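Long-range contact in colicin-D (Escherichia coli, PDB 5ZNM), which is a plasmid-encoded toxin that kills related bacteria by blocking protein synthesis, here represented by its central domain and its C-terminal tRNase domain: residues N25-A38 / N184-I196. Sequence-based numbering, arbitrary orientation.
Sequences NQPPVYTQEMMERA and NAVRDTATGLDKI
The extended run Asn25-Tyr30 passes Arg187 of strand 186-187, and Tyr30 and the first turns of helix 32-42 lie against the connection 189-193, with CA atoms 7.6 Å apart at Asn25 and Arg187 and 4.7 Å at Ala38 and Thr191. The Arg187 chain leaves with CG anti to the backbone N (chi1 168°) and then folds twice, which carries the guanidinium between Asn25 CB on one face and Pro28 CD on the other. In the guanidinium plane Arg187 NH1 donates to Gln26 O at 3.1 Å (161°), while NH2 adds weak bonds to the Asn25 and Gln26 carbonyls. Arg187 NE pairs with Asp194 OD1 at 2.8 Å, a salt bridge that limits rotation of the group; a water joins that oxygen to Asn25 ND2. The connection belongs to a beta hairpin at the edge of a mixed sheet in the pyocin-like central domain, and is shaped by an Asx turn at Asp188 and an ST turn at Thr191. Tyr30 OH donates to Gly192 O at 2.6 Å from above the carbonyl plane, and Thr191 O lies at the ring edge. Gly192, at positive phi and with no side chain, lets the Tyr30 ring and Met34 CE lie close against its backbone, with Pro28 CG beside its carbonyl. On the helix, Arg37 grips Ala190 O side-on through NE (2.7 Å) and NH2 (2.8 Å), the latter on a lone pair. Ala38 CB packs 3.8 Å from Leu193 CG; the Leu193 side chain also touches Val41 and Met42 farther along helix 32-42.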
loop_
_atom_site.group_PDB
_atom_site.type_symbol
_atom_site.label_atom_id
_atom_site.label_comp_id
_atom_site.label_asym_id
_atom_site.label_seq_id
_atom_site.Cartn_x
_atom_site.Cartn_y
_atom_site.Cartn_z
ATOM N N ASN A 25 7.487 13.020 -19.352
ATOM C CA ASN A 25 7.637 14.415 -18.966
ATOM C C ASN A 25 7.471 14.528 -17.464
ATOM O O ASN A 25 6.613 13.863 -16.880
ATOM C CB ASN A 25 6.593 15.312 -19.638
ATOM C CG ASN A 25 6.817 15.456 -21.119
ATOM O OD1 ASN A 25 7.712 16.183 -21.538
ATOM N ND2 ASN A 25 5.989 14.778 -21.929
ATOM N N GLN A 26 8.264 15.393 -16.841
ATOM C CA GLN A 26 8.076 15.600 -15.420
ATOM C C GLN A 26 6.706 16.239 -15.175
ATOM O O GLN A 26 6.199 16.970 -16.025
ATOM C CB GLN A 26 9.190 16.474 -14.860
ATOM C CG GLN A 26 9.035 17.935 -15.128
ATOM C CD GLN A 26 10.080 18.746 -14.400
ATOM O OE1 GLN A 26 10.901 18.197 -13.664
ATOM N NE2 GLN A 26 10.055 20.059 -14.596
ATOM N N PRO A 27 6.074 15.941 -14.037
ATOM C CA PRO A 27 4.765 16.529 -13.760
ATOM C C PRO A 27 4.843 18.045 -13.769
ATOM O O PRO A 27 5.862 18.629 -13.366
ATOM C CB PRO A 27 4.436 16.004 -12.353
ATOM C CG PRO A 27 5.324 14.847 -12.143
ATOM C CD PRO A 27 6.540 15.062 -12.955
ATOM N N PRO A 28 3.776 18.706 -14.162
ATOM C CA PRO A 28 3.789 20.171 -14.130
ATOM C C PRO A 28 3.377 20.692 -12.765
ATOM O O PRO A 28 3.039 19.920 -11.854
ATOM C CB PRO A 28 2.766 20.530 -15.209
ATOM C CG PRO A 28 1.698 19.430 -15.034
ATOM C CD PRO A 28 2.461 18.179 -14.581
ATOM N N VAL A 29 3.419 21.995 -12.599
ATOM C CA VAL A 29 2.690 22.645 -11.522
ATOM C C VAL A 29 1.373 23.115 -12.110
ATOM O O VAL A 29 1.244 23.341 -13.319
ATOM C CB VAL A 29 3.474 23.804 -10.862
ATOM C CG1 VAL A 29 4.767 23.270 -10.236
ATOM C CG2 VAL A 29 3.775 24.885 -11.840
ATOM N N TYR A 30 0.372 23.235 -11.253
ATOM C CA TYR A 30 -0.997 23.420 -11.698
ATOM C C TYR A 30 -1.477 24.781 -11.237
ATOM O O TYR A 30 -1.494 25.069 -10.035
ATOM C CB TYR A 30 -1.905 22.304 -11.163
ATOM C CG TYR A 30 -1.548 20.969 -11.764
ATOM C CD1 TYR A 30 -0.518 20.202 -11.230
ATOM C CD2 TYR A 30 -2.225 20.482 -12.883
ATOM C CE1 TYR A 30 -0.167 18.983 -11.790
ATOM C CE2 TYR A 30 -1.886 19.261 -13.453
ATOM C CZ TYR A 30 -0.861 18.517 -12.904
ATOM O OH TYR A 30 -0.530 17.317 -13.471
ATOM N N THR A 31 -1.849 25.617 -12.194
ATOM C CA THR A 31 -2.683 26.743 -11.849
ATOM C C THR A 31 -4.040 26.237 -11.378
ATOM O O THR A 31 -4.428 25.083 -11.603
ATOM C CB THR A 31 -2.840 27.684 -13.041
ATOM O OG1 THR A 31 -3.513 27.001 -14.102
ATOM C CG2 THR A 31 -1.463 28.146 -13.534
ATOM N N GLN A 32 -4.735 27.106 -10.651
ATOM C CA GLN A 32 -6.134 26.906 -10.313
ATOM C C GLN A 32 -6.930 26.415 -11.528
ATOM O O GLN A 32 -7.541 25.337 -11.505
ATOM C CB GLN A 32 -6.670 28.243 -9.793
ATOM C CG GLN A 32 -8.055 28.222 -9.260
ATOM C CD GLN A 32 -8.120 27.617 -7.898
ATOM O OE1 GLN A 32 -7.203 27.746 -7.089
ATOM N NE2 GLN A 32 -9.196 26.924 -7.642
ATOM N N GLU A 33 -6.884 27.202 -12.608
ATOM C CA GLU A 33 -7.606 26.904 -13.843
ATOM C C GLU A 33 -7.262 25.520 -14.383
ATOM O O GLU A 33 -8.150 24.769 -14.810
ATOM C CB GLU A 33 -7.291 27.973 -14.903
ATOM C CG GLU A 33 -7.376 29.419 -14.446
ATOM C CD GLU A 33 -6.054 29.950 -13.877
ATOM O OE1 GLU A 33 -5.251 30.499 -14.642
ATOM O OE2 GLU A 33 -5.835 29.821 -12.668
ATOM N N MET A 34 -5.969 25.181 -14.415
ATOM C CA MET A 34 -5.564 23.863 -14.889
ATOM C C MET A 34 -6.182 22.770 -14.035
ATOM O O MET A 34 -6.702 21.775 -14.552
ATOM C CB MET A 34 -4.046 23.723 -14.863
ATOM C CG MET A 34 -3.316 24.485 -15.954
ATOM S SD MET A 34 -1.542 24.440 -15.679
ATOM C CE MET A 34 -1.177 22.710 -15.958
ATOM N N MET A 35 -6.103 22.932 -12.715
ATOM C CA MET A 35 -6.561 21.883 -11.816
ATOM C C MET A 35 -8.053 21.629 -11.995
ATOM O O MET A 35 -8.509 20.477 -11.951
ATOM C CB MET A 35 -6.225 22.265 -10.370
ATOM C CG MET A 35 -6.803 21.304 -9.364
ATOM S SD MET A 35 -6.960 22.044 -7.740
ATOM C CE MET A 35 -8.045 23.424 -8.105
ATOM N N GLU A 36 -8.822 22.695 -12.224
ATOM C CA GLU A 36 -10.247 22.561 -12.476
ATOM C C GLU A 36 -10.507 21.797 -13.767
ATOM O O GLU A 36 -11.375 20.916 -13.815
ATOM C CB GLU A 36 -10.887 23.942 -12.542
ATOM C CG GLU A 36 -10.756 24.736 -11.272
ATOM C CD GLU A 36 -11.950 25.633 -11.044
ATOM O OE1 GLU A 36 -11.779 26.868 -11.089
ATOM O OE2 GLU A 36 -13.055 25.097 -10.826
ATOM N N ARG A 37 -9.785 22.138 -14.838
ATOM C CA ARG A 37 -9.996 21.433 -16.097
ATOM C C ARG A 37 -9.587 19.974 -15.971
ATOM O O ARG A 37 -10.257 19.083 -16.508
ATOM C CB ARG A 37 -9.230 22.125 -17.225
ATOM C CG ARG A 37 -9.679 23.562 -17.479
ATOM C CD ARG A 37 -9.077 24.143 -18.756
ATOM N NE ARG A 37 -7.640 24.365 -18.673
ATOM C CZ ARG A 37 -7.074 25.566 -18.584
ATOM N NH1 ARG A 37 -7.824 26.660 -18.568
ATOM N NH2 ARG A 37 -5.756 25.672 -18.516
ATOM N N ALA A 38 -8.511 19.704 -15.228
ATOM C CA ALA A 38 -8.075 18.325 -15.053
ATOM C C ALA A 38 -9.098 17.528 -14.253
ATOM O O ALA A 38 -9.396 16.372 -14.587
ATOM C CB ALA A 38 -6.693 18.296 -14.389
ATOM N N ASN A 184 3.602 5.770 -25.503
ATOM C CA ASN A 184 3.992 7.058 -24.935
ATOM C C ASN A 184 2.756 7.924 -24.727
ATOM O O ASN A 184 1.896 8.017 -25.614
ATOM C CB ASN A 184 4.976 7.804 -25.848
ATOM C CG ASN A 184 6.288 7.067 -26.034
ATOM O OD1 ASN A 184 6.831 7.004 -27.147
ATOM N ND2 ASN A 184 6.811 6.513 -24.956
ATOM N N ALA A 185 2.670 8.568 -23.565
ATOM C CA ALA A 185 1.540 9.439 -23.273
ATOM C C ALA A 185 1.804 10.845 -23.803
ATOM O O ALA A 185 2.951 11.285 -23.887
ATOM C CB ALA A 185 1.275 9.481 -21.771
ATOM N N VAL A 186 0.727 11.551 -24.171
ATOM C CA VAL A 186 0.813 12.933 -24.642
ATOM C C VAL A 186 0.403 13.865 -23.515
ATOM O O VAL A 186 -0.657 13.684 -22.905
ATOM C CB VAL A 186 -0.074 13.177 -25.874
ATOM C CG1 VAL A 186 -0.021 14.649 -26.254
ATOM C CG2 VAL A 186 0.345 12.296 -27.030
ATOM N N ARG A 187 1.233 14.873 -23.239
ATOM C CA ARG A 187 0.894 15.861 -22.227
ATOM C C ARG A 187 -0.095 16.866 -22.799
ATOM O O ARG A 187 0.160 17.482 -23.839
ATOM C CB ARG A 187 2.155 16.563 -21.723
ATOM C CG ARG A 187 1.928 17.810 -20.868
ATOM C CD ARG A 187 1.400 17.477 -19.454
ATOM N NE ARG A 187 2.062 16.333 -18.822
ATOM C CZ ARG A 187 3.150 16.399 -18.051
ATOM N NH1 ARG A 187 3.755 17.563 -17.820
ATOM N NH2 ARG A 187 3.644 15.291 -17.512
ATOM N N ASP A 188 -1.227 17.015 -22.120
ATOM C CA ASP A 188 -2.225 18.023 -22.447
ATOM C C ASP A 188 -1.853 19.303 -21.702
ATOM O O ASP A 188 -1.940 19.360 -20.471
ATOM C CB ASP A 188 -3.616 17.531 -22.058
ATOM C CG ASP A 188 -4.718 18.499 -22.459
ATOM O OD1 ASP A 188 -4.422 19.675 -22.764
ATOM O OD2 ASP A 188 -5.889 18.081 -22.461
ATOM N N THR A 189 -1.447 20.331 -22.447
ATOM C CA THR A 189 -1.013 21.566 -21.810
ATOM C C THR A 189 -2.170 22.322 -21.172
ATOM O O THR A 189 -1.937 23.180 -20.316
ATOM C CB THR A 189 -0.277 22.463 -22.821
ATOM O OG1 THR A 189 -1.089 22.671 -23.982
ATOM C CG2 THR A 189 1.029 21.815 -23.269
ATOM N N ALA A 190 -3.410 22.027 -21.557
ATOM C CA ALA A 190 -4.539 22.721 -20.953
ATOM C C ALA A 190 -4.888 22.166 -19.575
ATOM O O ALA A 190 -5.324 22.920 -18.700
ATOM C CB ALA A 190 -5.760 22.640 -21.867
ATOM N N THR A 191 -4.713 20.864 -19.361
ATOM C CA THR A 191 -5.081 20.250 -18.090
ATOM C C THR A 191 -3.896 19.860 -17.229
ATOM O O THR A 191 -4.082 19.645 -16.030
ATOM C CB THR A 191 -5.909 18.975 -18.311
ATOM O OG1 THR A 191 -5.118 18.011 -19.032
ATOM C CG2 THR A 191 -7.203 19.268 -19.069
ATOM N N GLY A 192 -2.711 19.697 -17.810
ATOM C CA GLY A 192 -1.619 19.101 -17.066
ATOM C C GLY A 192 -1.733 17.606 -16.863
ATOM O O GLY A 192 -0.978 17.051 -16.062
ATOM N N LEU A 193 -2.670 16.939 -17.545
ATOM C CA LEU A 193 -2.793 15.486 -17.546
ATOM C C LEU A 193 -2.117 14.905 -18.780
ATOM O O LEU A 193 -1.852 15.603 -19.762
ATOM C CB LEU A 193 -4.264 15.042 -17.535
ATOM C CG LEU A 193 -5.143 15.499 -16.369
ATOM C CD1 LEU A 193 -6.606 15.117 -16.628
ATOM C CD2 LEU A 193 -4.641 14.931 -15.035
ATOM N N ASP A 194 -1.854 13.606 -18.733
ATOM C CA ASP A 194 -1.347 12.912 -19.904
ATOM C C ASP A 194 -2.436 12.026 -20.479
ATOM O O ASP A 194 -3.425 11.700 -19.813
ATOM C CB ASP A 194 -0.108 12.084 -19.573
ATOM C CG ASP A 194 1.053 12.946 -19.136
ATOM O OD1 ASP A 194 1.476 13.830 -19.920
ATOM O OD2 ASP A 194 1.525 12.749 -17.999
ATOM N N LYS A 195 -2.249 11.638 -21.736
ATOM C CA LYS A 195 -3.232 10.789 -22.396
ATOM C C LYS A 195 -2.513 9.693 -23.156
ATOM O O LYS A 195 -1.561 9.966 -23.895
ATOM C CB LYS A 195 -4.117 11.607 -23.345
ATOM C CG LYS A 195 -5.210 10.804 -24.054
ATOM C CD LYS A 195 -6.256 11.750 -24.652
ATOM C CE LYS A 195 -6.856 11.217 -25.941
ATOM N NZ LYS A 195 -7.968 12.084 -26.434
ATOM N N ILE A 196 -2.975 8.461 -22.959
ATOM C CA ILE A 196 -2.567 7.304 -23.746
ATOM C C ILE A 196 -3.772 6.858 -24.568
ATOM O O ILE A 196 -4.901 6.836 -24.065
ATOM C CB ILE A 196 -2.054 6.174 -22.826
ATOM C CG1 ILE A 196 -0.684 6.559 -22.246
ATOM C CG2 ILE A 196 -1.969 4.857 -23.559
ATOM C CD1 ILE A 196 -0.319 5.743 -21.012
HETATM O O HOH W 1 3.769 12.972 -21.345
#